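Side-chain contacts in B-type Cna protein (Enterococcus faecium, PDB 6FWY), which is of unknown function but carries a thioester domain, which probably lets this cell-wall-anchored surface protein bind covalently to host targets: residues F42-G47 / V260-S265; K89-K92 / N98-E101; S120-S125 / K139-I144; A187-T192 / M199-A204. All coordinates share one frame; numbering follows the deposited sequence. Where two conformers were deposited one is given.

Interaction 1 of 4, residues F42-G47 / V260-S265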
loop_
_atom_site.group_PDB
_atom_site.type_symbol
_atom_site.label_atom_id
_atom_site.label_comp_id
_atom_site.label_asym_id
_atom_site.label_seq_id
_atom_site.Cartn_x
_atom_site.Cartn_y
_atom_site.Cartn_z
ATOM N N PHE A 42 -4.227 18.558 6.282
ATOM C CA PHE A 42 -3.734 18.743 4.929
ATOM C C PHE A 42 -3.858 17.466 4.079
ATOM O O PHE A 42 -3.979 16.349 4.610
ATOM C CB PHE A 42 -2.291 19.256 4.932
ATOM C CG PHE A 42 -1.295 18.301 5.532
ATOM C CD1 PHE A 42 -1.099 18.251 6.922
ATOM C CD2 PHE A 42 -0.544 17.444 4.722
ATOM C CE1 PHE A 42 -0.173 17.391 7.467
ATOM C CE2 PHE A 42 0.387 16.572 5.269
ATOM C CZ PHE A 42 0.569 16.545 6.641
ATOM N N LYS A 43 -3.825 17.685 2.751
ATOM C CA LYS A 43 -3.930 16.652 1.745
ATOM C C LYS A 43 -2.795 16.834 0.753
ATOM O O LYS A 43 -2.310 17.955 0.561
ATOM C CB LYS A 43 -5.208 16.827 0.914
ATOM C CG LYS A 43 -6.523 16.640 1.648
ATOM C CD LYS A 43 -7.700 17.097 0.779
ATOM C CE LYS A 43 -8.861 16.109 0.807
ATOM N NZ LYS A 43 -9.860 16.415 -0.271
ATOM N N ASP A 44 -2.419 15.756 0.068
ATOM C CA ASP A 44 -1.489 15.878 -1.044
ATOM C C ASP A 44 -2.277 16.381 -2.271
ATOM O O ASP A 44 -3.500 16.522 -2.202
ATOM C CB ASP A 44 -0.682 14.587 -1.254
ATOM C CG ASP A 44 -1.432 13.507 -2.070
ATOM O OD1 ASP A 44 -2.675 13.594 -2.257
ATOM O OD2 ASP A 44 -0.752 12.555 -2.534
ATOM N N SER A 45 -1.593 16.667 -3.371
ATOM C CA SER A 45 -2.256 17.265 -4.542
ATOM C C SER A 45 -3.201 16.324 -5.315
ATOM O O SER A 45 -3.927 16.777 -6.199
ATOM C CB SER A 45 -1.222 17.843 -5.491
ATOM O OG SER A 45 -0.381 16.826 -5.951
ATOM N N HIS A 46 -3.183 15.029 -5.006
ATOM C CA HIS A 46 -4.186 14.080 -5.541
ATOM C C HIS A 46 -5.399 13.888 -4.588
ATOM O O HIS A 46 -6.229 13.011 -4.806
ATOM C CB HIS A 46 -3.553 12.708 -5.811
ATOM C CG HIS A 46 -2.333 12.732 -6.678
ATOM N ND1 HIS A 46 -1.069 12.433 -6.198
ATOM C CD2 HIS A 46 -2.190 12.952 -8.011
ATOM C CE1 HIS A 46 -0.201 12.482 -7.200
ATOM N NE2 HIS A 46 -0.854 12.800 -8.305
ATOM N N GLY A 47 -5.494 14.689 -3.530
ATOM C CA GLY A 47 -6.640 14.641 -2.627
ATOM C C GLY A 47 -6.599 13.581 -1.528
ATOM O O GLY A 47 -7.621 13.314 -0.890
ATOM N N VAL A 260 1.862 9.833 3.681
ATOM C CA VAL A 260 0.671 9.885 2.811
ATOM C C VAL A 260 0.615 8.625 1.947
ATOM O O VAL A 260 1.642 8.078 1.581
ATOM C CB VAL A 260 0.636 11.176 1.934
ATOM C CG1 VAL A 260 1.832 11.279 1.025
ATOM C CG2 VAL A 260 -0.648 11.280 1.123
ATOM N N MET A 261 -0.600 8.159 1.669
ATOM C CA MET A 261 -0.830 7.020 0.804
ATOM C C MET A 261 -0.690 7.483 -0.639
ATOM O O MET A 261 -1.328 8.439 -1.042
ATOM C CB MET A 261 -2.225 6.441 1.035
ATOM C CG MET A 261 -2.399 5.834 2.429
ATOM S SD MET A 261 -1.437 4.342 2.752
ATOM C CE MET A 261 -2.520 3.117 2.036
ATOM N N ILE A 262 0.181 6.813 -1.384
ATOM C CA ILE A 262 0.372 7.096 -2.807
ATOM C C ILE A 262 0.192 5.842 -3.654
ATOM O O ILE A 262 0.753 4.787 -3.352
ATOM C CB ILE A 262 1.749 7.735 -3.071
ATOM C CG1 ILE A 262 1.822 9.073 -2.320
ATOM C CG2 ILE A 262 1.985 7.933 -4.571
ATOM C CD1 ILE A 262 3.162 9.739 -2.375
ATOM N N THR A 263 -0.589 5.991 -4.719
ATOM C CA THR A 263 -0.769 4.954 -5.730
ATOM C C THR A 263 0.480 4.970 -6.615
ATOM O O THR A 263 0.837 5.996 -7.165
ATOM C CB THR A 263 -2.070 5.201 -6.534
ATOM O OG1 THR A 263 -3.171 5.204 -5.618
ATOM C CG2 THR A 263 -2.319 4.128 -7.605
ATOM N N THR A 264 1.160 3.831 -6.692
ATOM C CA THR A 264 2.349 3.662 -7.537
ATOM C C THR A 264 2.306 2.267 -8.183
ATOM O O THR A 264 1.293 1.573 -8.084
ATOM C CB THR A 264 3.648 3.906 -6.729
ATOM O OG1 THR A 264 4.798 3.833 -7.596
ATOM C CG2 THR A 264 3.778 2.883 -5.536
ATOM N N SER A 265 3.372 1.875 -8.875
ATOM C CA SER A 265 3.463 0.533 -9.488
ATOM C C SER A 265 4.398 -0.365 -8.688
ATOM O O SER A 265 5.263 0.127 -7.941
ATOM C CB SER A 265 3.958 0.603 -10.935
ATOM O OG SER A 265 5.118 1.401 -11.008
#
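Val260 meets Asp44 where a beta-hairpin turn comes up against the long strand 258-277. Strand 32-44 ends at Asp44 and returns as strand 49-52 through a type I turn from Asp44 to Gly47. Strands 32-44 and 258-277 each pair antiparallel with 49-52, and the short segments 42-44 and 260-265 run nearly parallel, their axes 8.4 Å apart at closest and 20° from each other. No hydrogen bond crosses between them; the contact is a carboxylate lying against aliphatic groups. Val260 CG2, anti to the backbone N, is the methyl that touches, 3.9 Å from Asp44 OD2 and 4.1 Å from Asp44 CB, and the two side chains meet at about a right angle. Phe14 of strand 11-21 touches both. Met261 offers only its carbonyl O, 4.4 Å from Asp44 OD2, while its side chain turns to Tyr79 and Phe82 of helix 76-84. At Ile262 the CG1 methylene lies 4.3 Å from the same OD2, so one carboxylate oxygen spans two alternate residues of the strand. From Thr263 to Ser265 the strand draws away from the turn. The other carboxylate oxygen serves the hairpin instead: Asp44 CG sits between the backbone N and the carbonyl carbon (chi1 82°), and OD1 accepts a hydrogen bond from Asn48 N. Asp44 OD1 also takes a weak bond from His46 N at 3.1 Å, and the turn is closed by Gly47 N donating to Asp44 O at 3.0 Å.

Interaction 2 of 4, residues K89-K92 / N98-E101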
loop_
_atom_site.group_PDB
_atom_site.type_symbol
_atom_site.label_atom_id
_atom_site.label_comp_id
_atom_site.label_asym_id
_atom_site.label_seq_id
_atom_site.Cartn_x
_atom_site.Cartn_y
_atom_site.Cartn_z
ATOM N N LYS A 89 -11.883 4.847 7.609
ATOM C CA LYS A 89 -13.002 4.573 8.500
ATOM C C LYS A 89 -13.702 5.884 8.857
ATOM O O LYS A 89 -13.040 6.939 9.006
ATOM C CB LYS A 89 -12.503 3.907 9.777
ATOM C CG LYS A 89 -11.742 2.613 9.538
ATOM C CD LYS A 89 -12.653 1.510 8.994
ATOM C CE LYS A 89 -11.955 0.196 8.928
ATOM N NZ LYS A 89 -12.911 -0.821 8.439
ATOM N N THR A 90 -15.024 5.806 9.022
ATOM C CA THR A 90 -15.819 6.982 9.360
ATOM C C THR A 90 -15.700 7.293 10.844
ATOM O O THR A 90 -15.253 6.464 11.634
ATOM C CB THR A 90 -17.313 6.758 9.097
ATOM O OG1 THR A 90 -17.781 5.679 9.921
ATOM C CG2 THR A 90 -17.572 6.430 7.633
ATOM N N ALA A 91 -16.142 8.487 11.222
ATOM C CA ALA A 91 -16.220 8.894 12.617
ATOM C C ALA A 91 -17.040 7.899 13.466
ATOM O O ALA A 91 -16.586 7.468 14.542
ATOM C CB ALA A 91 -16.826 10.284 12.704
ATOM N N LYS A 92 -18.230 7.543 12.986
ATOM C CA LYS A 92 -19.102 6.579 13.667
ATOM C C LYS A 92 -18.404 5.236 13.952
ATOM O O LYS A 92 -18.466 4.723 15.070
ATOM C CB LYS A 92 -20.377 6.327 12.856
ATOM C CG LYS A 92 -21.360 5.393 13.559
ATOM C CD LYS A 92 -22.694 5.256 12.862
ATOM C CE LYS A 92 -23.480 4.111 13.517
ATOM N NZ LYS A 92 -24.830 3.830 12.945
ATOM N N ASN A 98 -17.321 13.320 15.507
ATOM C CA ASN A 98 -17.318 14.077 14.239
ATOM C C ASN A 98 -15.992 13.840 13.499
ATOM O O ASN A 98 -15.079 13.227 14.055
ATOM C CB ASN A 98 -17.552 15.572 14.494
ATOM C CG ASN A 98 -16.451 16.211 15.331
ATOM O OD1 ASN A 98 -15.277 16.195 14.967
ATOM N ND2 ASN A 98 -16.822 16.781 16.456
ATOM N N ASP A 99 -15.889 14.341 12.275
ATOM C CA ASP A 99 -14.694 14.148 11.431
ATOM C C ASP A 99 -13.407 14.819 11.927
ATOM O O ASP A 99 -12.314 14.336 11.613
ATOM C CB ASP A 99 -14.966 14.592 9.991
ATOM C CG ASP A 99 -15.966 13.681 9.277
ATOM O OD1 ASP A 99 -16.351 12.630 9.847
ATOM O OD2 ASP A 99 -16.393 14.002 8.152
ATOM N N THR A 100 -13.532 15.917 12.677
ATOM C CA THR A 100 -12.356 16.593 13.251
ATOM C C THR A 100 -11.745 15.727 14.340
ATOM O O THR A 100 -10.536 15.569 14.378
ATOM C CB THR A 100 -12.683 17.969 13.837
ATOM O OG1 THR A 100 -13.273 18.780 12.840
ATOM C CG2 THR A 100 -11.410 18.672 14.306
ATOM N N GLU A 101 -12.595 15.181 15.207
ATOM C CA GLU A 101 -12.158 14.243 16.249
ATOM C C GLU A 101 -11.536 12.977 15.652
ATOM O O GLU A 101 -10.524 12.498 16.152
ATOM C CB GLU A 101 -13.323 13.849 17.171
ATOM C CG GLU A 101 -13.786 14.958 18.108
ATOM C CD GLU A 101 -15.072 14.658 18.856
ATOM O OE1 GLU A 101 -15.468 13.464 18.967
ATOM O OE2 GLU A 101 -15.684 15.628 19.353
#
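The methyl of Ala91 rests against the start of the next helix, its CB 3.7 Å from the carbonyl O of Asn98 and likewise 3.7 Å from Asp99 OD1. These two oxygens are its nearest neighbours across the contact, which contains no hydrogen bond and is a light van der Waals touch at the surface. The Asp99 carboxylate reaches the methyl because its CG stands beside the backbone N, anti to the carbonyl carbon (chi1 -68°). As Asp99 occupies the first turn of helix 99-113, its negative charge would probably interact favourably with the helix N-terminus. The next shell is the capping of both helices. Asn98 is the N-cap of helix 99-113: its side-chain OD1 takes a nearly straight bond from Glu101 N at 2.9 Å (169° at the hydrogen), with the donor tilted from the carbonyl plane, and a weak, bent one from Thr100 N, also at 2.9 Å. The Asn98 amide is thus held mainly by the straight Glu101 N bond, the weak Thr100 N bond adding little; its ND2 donates to a bound tetraethylene glycol, probably from the crystallisation liquor. Thr90 is the N-cap of helix 91-94, where its side chain caps a backbone N and its own N donates to Glu93 OE1, consistent with a capping box. Farther out, Glu101 OE1 accepts from Gly97 N and forms a salt bridge with Arg136. That bridge ties the beginning of helix 99-113 to helix 131-150, while the short helix 91-94, just before it in the chain, lies against its N-terminal end through Ala91.

Interaction 3 of 4, residues S120-S125 / K139-I144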
loop_
_atom_site.group_PDB
_atom_site.type_symbol
_atom_site.label_atom_id
_atom_site.label_comp_id
_atom_site.label_asym_id
_atom_site.label_seq_id
_atom_site.Cartn_x
_atom_site.Cartn_y
_atom_site.Cartn_z
ATOM N N SER A 120 2.256 6.999 27.493
ATOM C CA SER A 120 2.270 7.416 28.890
ATOM C C SER A 120 2.478 8.926 29.091
ATOM O O SER A 120 2.196 9.447 30.171
ATOM C CB SER A 120 3.347 6.642 29.676
ATOM O OG SER A 120 4.628 6.838 29.103
ATOM N N GLN A 121 3.012 9.619 28.074
ATOM C CA GLN A 121 3.113 11.085 28.117
ATOM C C GLN A 121 1.802 11.826 27.767
ATOM O O GLN A 121 1.680 13.014 28.041
ATOM C CB GLN A 121 4.232 11.576 27.207
ATOM C CG GLN A 121 5.634 11.111 27.574
ATOM C CD GLN A 121 6.622 11.394 26.443
ATOM O OE1 GLN A 121 7.063 10.467 25.770
ATOM N NE2 GLN A 121 6.931 12.679 26.204
ATOM N N ILE A 122 0.829 11.144 27.175
ATOM C CA ILE A 122 -0.411 11.812 26.769
ATOM C C ILE A 122 -1.254 12.200 27.979
ATOM O O ILE A 122 -1.561 11.357 28.788
ATOM C CB ILE A 122 -1.233 10.959 25.777
ATOM C CG1 ILE A 122 -0.428 10.706 24.493
ATOM C CG2 ILE A 122 -2.528 11.685 25.407
ATOM C CD1 ILE A 122 -1.027 9.678 23.550
ATOM N N VAL A 123 -1.609 13.478 28.071
ATOM C CA VAL A 123 -2.568 14.007 29.054
ATOM C C VAL A 123 -3.961 14.077 28.407
ATOM O O VAL A 123 -4.179 14.848 27.465
ATOM C CB VAL A 123 -2.127 15.404 29.601
ATOM C CG1 VAL A 123 -3.129 15.966 30.598
ATOM C CG2 VAL A 123 -0.767 15.299 30.266
ATOM N N TRP A 124 -4.901 13.296 28.925
ATOM C CA TRP A 124 -6.212 13.104 28.291
ATOM C C TRP A 124 -7.203 14.162 28.727
ATOM O O TRP A 124 -8.249 13.856 29.296
ATOM C CB TRP A 124 -6.737 11.693 28.560
ATOM C CG TRP A 124 -5.864 10.665 27.931
ATOM C CD1 TRP A 124 -4.905 9.906 28.551
ATOM C CD2 TRP A 124 -5.814 10.319 26.535
ATOM N NE1 TRP A 124 -4.289 9.095 27.631
ATOM C CE2 TRP A 124 -4.817 9.331 26.389
ATOM C CE3 TRP A 124 -6.524 10.747 25.402
ATOM C CZ2 TRP A 124 -4.513 8.754 25.160
ATOM C CZ3 TRP A 124 -6.215 10.184 24.171
ATOM C CH2 TRP A 124 -5.216 9.192 24.056
ATOM N N SER A 125 -6.860 15.414 28.448
ATOM C CA SER A 125 -7.705 16.562 28.775
ATOM C C SER A 125 -7.105 17.796 28.122
ATOM O O SER A 125 -5.898 17.857 27.870
ATOM C CB SER A 125 -7.825 16.778 30.303
ATOM O OG SER A 125 -6.571 17.135 30.858
ATOM N N LYS A 139 -10.985 6.995 22.741
ATOM C CA LYS A 139 -11.576 5.753 22.244
ATOM C C LYS A 139 -11.163 5.486 20.779
ATOM O O LYS A 139 -10.697 4.393 20.456
ATOM C CB LYS A 139 -13.105 5.824 22.385
ATOM C CG LYS A 139 -13.828 4.498 22.194
ATOM C CD LYS A 139 -15.328 4.691 22.018
ATOM C CE LYS A 139 -16.015 3.411 21.596
ATOM N NZ LYS A 139 -16.942 2.913 22.645
ATOM N N ALA A 140 -11.305 6.494 19.924
ATOM C CA ALA A 140 -10.849 6.402 18.524
ATOM C C ALA A 140 -9.356 6.120 18.393
ATOM O O ALA A 140 -8.967 5.230 17.631
ATOM C CB ALA A 140 -11.210 7.666 17.745
ATOM N N PHE A 141 -8.540 6.872 19.139
ATOM C CA PHE A 141 -7.079 6.649 19.211
ATOM C C PHE A 141 -6.727 5.197 19.533
ATOM O O PHE A 141 -5.947 4.568 18.817
ATOM C CB PHE A 141 -6.419 7.564 20.271
ATOM C CG PHE A 141 -4.985 7.204 20.563
ATOM C CD1 PHE A 141 -3.970 7.683 19.761
ATOM C CD2 PHE A 141 -4.663 6.353 21.605
ATOM C CE1 PHE A 141 -2.650 7.324 19.986
ATOM C CE2 PHE A 141 -3.341 5.971 21.832
ATOM C CZ PHE A 141 -2.327 6.464 21.039
ATOM N N GLU A 142 -7.294 4.679 20.620
ATOM C CA GLU A 142 -7.005 3.319 21.075
ATOM C C GLU A 142 -7.394 2.246 20.063
ATOM O O GLU A 142 -6.693 1.248 19.902
ATOM C CB GLU A 142 -7.686 3.049 22.418
ATOM C CG GLU A 142 -7.039 3.834 23.536
ATOM C CD GLU A 142 -7.804 3.791 24.848
ATOM O OE1 GLU A 142 -8.870 3.128 24.961
ATOM O OE2 GLU A 142 -7.324 4.434 25.804
ATOM N N LYS A 143 -8.524 2.446 19.397
ATOM C CA LYS A 143 -8.920 1.547 18.318
ATOM C C LYS A 143 -7.867 1.574 17.208
ATOM O O LYS A 143 -7.347 0.543 16.828
ATOM C CB LYS A 143 -10.291 1.931 17.759
ATOM C CG LYS A 143 -10.845 0.905 16.774
ATOM C CD LYS A 143 -12.306 1.153 16.441
ATOM C CE LYS A 143 -12.662 0.750 14.997
ATOM N NZ LYS A 143 -13.041 -0.675 14.875
ATOM N N ILE A 144 -7.549 2.760 16.709
ATOM C CA ILE A 144 -6.640 2.900 15.560
ATOM C C ILE A 144 -5.235 2.411 15.930
ATOM O O ILE A 144 -4.611 1.666 15.169
ATOM C CB ILE A 144 -6.604 4.353 15.018
ATOM C CG1 ILE A 144 -8.000 4.796 14.537
ATOM C CG2 ILE A 144 -5.622 4.495 13.857
ATOM C CD1 ILE A 144 -8.150 6.322 14.474
#
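An aromatic contact joins the loop after strand 122-123 to helix 131-150: Trp124 and Phe141 meet with Ile122 beside them. Trp124 CH2, the far corner of the indole, lies 3.8 Å from Phe141 CD2 and 4.0 Å from Phe141 CG. Phe141 CD2 comes to the edge of the indole, near its plane, and the six-membered ring of Trp124 and the Phe141 ring have centroids 5.7 Å apart with planes at 58°. Phe141 extends from the helix with CG anti to the backbone N (chi1 169°), which carries its ring outward to the loop. The edge contact also leaves a face of the indole to its own segment, where Ile122 CG2 sits 3.4 Å above the plane, over the ring centre. Ile122 reaches the helix with its other branch, CD1 being 4.3 Å from Phe141 CZ. Strand 122-123 pairs antiparallel with strand 26-29 in the larger sheet, so these side chains connect a margin of that sheet to the helical part of the thioester domain. Beyond them Phe141 touches Leu108 and Val109 of helix 99-113, and its ring meets that of Tyr145 one helical turn later at about 15°. The backbone at Trp124 bends sharply in an inverse gamma turn, marked by a weak bond from Ser125 N to Val123 O at 2.9 Å. Lys138, on the same helix as Phe141, makes a cation-pi contact with the indole.

Interaction 4 of 4, residues A187-T192 / M199-A204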
loop_
_atom_site.group_PDB
_atom_site.type_symbol
_atom_site.label_atom_id
_atom_site.label_comp_id
_atom_site.label_asym_id
_atom_site.label_seq_id
_atom_site.Cartn_x
_atom_site.Cartn_y
_atom_site.Cartn_z
ATOM N N ALA A 187 0.622 -9.390 -16.184
ATOM C CA ALA A 187 1.914 -10.046 -16.027
ATOM C C ALA A 187 2.570 -10.330 -17.374
ATOM O O ALA A 187 1.897 -10.548 -18.379
ATOM C CB ALA A 187 1.757 -11.341 -15.239
ATOM N N LYS A 188 3.896 -10.312 -17.345
ATOM C CA LYS A 188 4.750 -10.600 -18.488
ATOM C C LYS A 188 5.415 -11.946 -18.258
ATOM O O LYS A 188 6.004 -12.182 -17.199
ATOM C CB LYS A 188 5.828 -9.514 -18.623
ATOM C CG LYS A 188 6.933 -9.818 -19.635
ATOM C CD LYS A 188 7.584 -8.578 -20.216
ATOM C CE LYS A 188 8.148 -8.891 -21.587
ATOM N NZ LYS A 188 9.511 -8.317 -21.710
ATOM N N LEU A 189 5.333 -12.831 -19.250
ATOM C CA LEU A 189 6.007 -14.124 -19.172
ATOM C C LEU A 189 7.454 -14.022 -19.635
ATOM O O LEU A 189 7.728 -13.381 -20.643
ATOM C CB LEU A 189 5.243 -15.157 -20.009
ATOM C CG LEU A 189 3.761 -15.333 -19.664
ATOM C CD1 LEU A 189 3.191 -16.485 -20.462
ATOM C CD2 LEU A 189 3.565 -15.610 -18.159
ATOM N N THR A 190 8.367 -14.631 -18.885
ATOM C CA THR A 190 9.765 -14.770 -19.280
ATOM C C THR A 190 10.086 -16.251 -19.316
ATOM O O THR A 190 9.895 -16.967 -18.330
ATOM C CB THR A 190 10.726 -14.069 -18.293
ATOM O OG1 THR A 190 10.524 -12.660 -18.370
ATOM C CG2 THR A 190 12.195 -14.324 -18.637
ATOM N N PHE A 191 10.588 -16.711 -20.458
ATOM C CA PHE A 191 10.986 -18.108 -20.621
ATOM C C PHE A 191 12.441 -18.270 -20.234
ATOM O O PHE A 191 13.305 -17.547 -20.723
ATOM C CB PHE A 191 10.669 -18.588 -22.028
ATOM C CG PHE A 191 9.191 -18.689 -22.269
ATOM C CD1 PHE A 191 8.483 -19.822 -21.923
ATOM C CD2 PHE A 191 8.504 -17.603 -22.773
ATOM C CE1 PHE A 191 7.110 -19.886 -22.093
ATOM C CE2 PHE A 191 7.117 -17.643 -22.957
ATOM C CZ PHE A 191 6.417 -18.787 -22.605
ATOM N N THR A 192 12.687 -19.198 -19.317
ATOM C CA THR A 192 14.006 -19.395 -18.714
ATOM C C THR A 192 14.764 -20.569 -19.313
ATOM O O THR A 192 15.889 -20.831 -18.917
ATOM C CB THR A 192 13.870 -19.571 -17.194
ATOM O OG1 THR A 192 12.886 -20.576 -16.926
ATOM C CG2 THR A 192 13.420 -18.263 -16.557
ATOM N N MET A 199 5.770 -22.725 -30.771
ATOM C CA MET A 199 5.058 -22.567 -29.504
ATOM C C MET A 199 4.114 -21.367 -29.596
ATOM O O MET A 199 4.479 -20.337 -30.117
ATOM C CB MET A 199 6.050 -22.382 -28.359
ATOM C CG MET A 199 5.450 -22.462 -26.955
ATOM S SD MET A 199 6.548 -21.680 -25.762
ATOM C CE MET A 199 5.797 -20.053 -25.751
ATOM N N LYS A 200 2.901 -21.530 -29.104
ATOM C CA LYS A 200 1.923 -20.442 -29.036
ATOM C C LYS A 200 1.341 -20.315 -27.631
ATOM O O LYS A 200 1.338 -21.262 -26.867
ATOM C CB LYS A 200 0.794 -20.680 -30.042
ATOM C CG LYS A 200 1.253 -20.561 -31.489
ATOM C CD LYS A 200 0.108 -20.810 -32.453
ATOM C CE LYS A 200 0.644 -21.064 -33.858
ATOM N NZ LYS A 200 1.328 -19.842 -34.401
ATOM N N ILE A 201 0.845 -19.119 -27.339
ATOM C CA ILE A 201 0.173 -18.795 -26.078
ATOM C C ILE A 201 -1.228 -18.251 -26.393
ATOM O O ILE A 201 -1.389 -17.435 -27.302
ATOM C CB ILE A 201 0.956 -17.753 -25.253
ATOM C CG1 ILE A 201 2.467 -18.069 -25.271
ATOM C CG2 ILE A 201 0.390 -17.691 -23.840
ATOM C CD1 ILE A 201 3.345 -17.160 -24.451
ATOM N N TYR A 202 -2.234 -18.712 -25.654
ATOM C CA TYR A 202 -3.621 -18.251 -25.800
ATOM C C TYR A 202 -4.204 -17.739 -24.487
ATOM O O TYR A 202 -3.896 -18.279 -23.424
ATOM C CB TYR A 202 -4.508 -19.373 -26.385
ATOM C CG TYR A 202 -4.129 -19.748 -27.804
ATOM C CD1 TYR A 202 -3.098 -20.626 -28.042
ATOM C CD2 TYR A 202 -4.784 -19.196 -28.898
ATOM C CE1 TYR A 202 -2.706 -20.959 -29.334
ATOM C CE2 TYR A 202 -4.424 -19.546 -30.211
ATOM C CZ TYR A 202 -3.355 -20.407 -30.412
ATOM O OH TYR A 202 -2.959 -20.787 -31.663
ATOM N N ASP A 203 -5.023 -16.685 -24.550
ATOM C CA ASP A 203 -5.749 -16.166 -23.375
ATOM C C ASP A 203 -6.939 -17.071 -23.041
ATOM O O ASP A 203 -7.169 -18.077 -23.716
ATOM C CB ASP A 203 -6.141 -14.677 -23.538
ATOM C CG ASP A 203 -7.199 -14.424 -24.637
ATOM O OD1 ASP A 203 -7.950 -15.338 -25.046
ATOM O OD2 ASP A 203 -7.292 -13.269 -25.087
ATOM N N ALA A 204 -7.691 -16.704 -22.006
ATOM C CA ALA A 204 -8.835 -17.496 -21.526
ATOM C C ALA A 204 -9.979 -17.611 -22.516
ATOM O O ALA A 204 -10.777 -18.533 -22.404
ATOM C CB ALA A 204 -9.365 -16.898 -20.218
#
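Phe191 and Met199 pack together between two antiparallel sheets that face each other as a beta sandwich. Strand 185-191 belongs to the larger sheet, and strand 200-203, which Met199 immediately precedes, to the five-stranded one. The nearest CA atoms, those of Leu189 and Ile201, are 10.2 Å apart, no hydrogen bond crosses, and alternate residues from each side, Leu189 and Phe191 against Met199 and Ile201, fill the gap. The first kind of interaction is Met-aromatic. Met199 SD lies 4.6 Å from the centroid of the Phe191 ring and 31° off its normal, obliquely placed, with Phe191 CE1 its nearest ring atom at 4.1 Å. Met199 CG is anti to the backbone N, which carries the chain across to the ring, and a bend at the last torsion (chi3 95°) turns the methyl in toward it. The second kind is apolar. Met199 CE comes within 3.4 Å of Phe191 CZ, a tight approach between two carbons, and the rest converges on one methyl, Ile201 CD1. It meets the Phe191 ring at the edge, near its plane, 3.9 Å from CZ and 4.1 Å from CE2. Phe191 CZ thus touches Met199 and Ile201 together. Around this cluster Leu233 of strand 231-250 touches both Phe191 and Met199, while Phe220 and Ile222 of strand 218-225 lie against Leu189 and Met199 respectively. Leu189, from the larger sheet, reaches toward Ile201 tip to tip, the two CD1 methyls 4.0 Å apart.

How the interactions relate
Interaction 1 joins segments more than 200 residues apart, and interactions 2, 3 and 4 follow in series within the chain it encloses. Interactions 2 and 3 fall in the thioester-domain range, their centres about 15 Å apart on one side of the molecule; helix 99-113 starts at the first and is touched by Phe141 of the second. Interaction 4 is remote, its centre about 53 Å from that of interaction 3, in the sandwich at the other side of the chain's centre. Interactions 1, 3 and 4 all reach the large antiparallel sheet, whose long strands 231-250 and 258-277 tie the two ends of this elongated protein together.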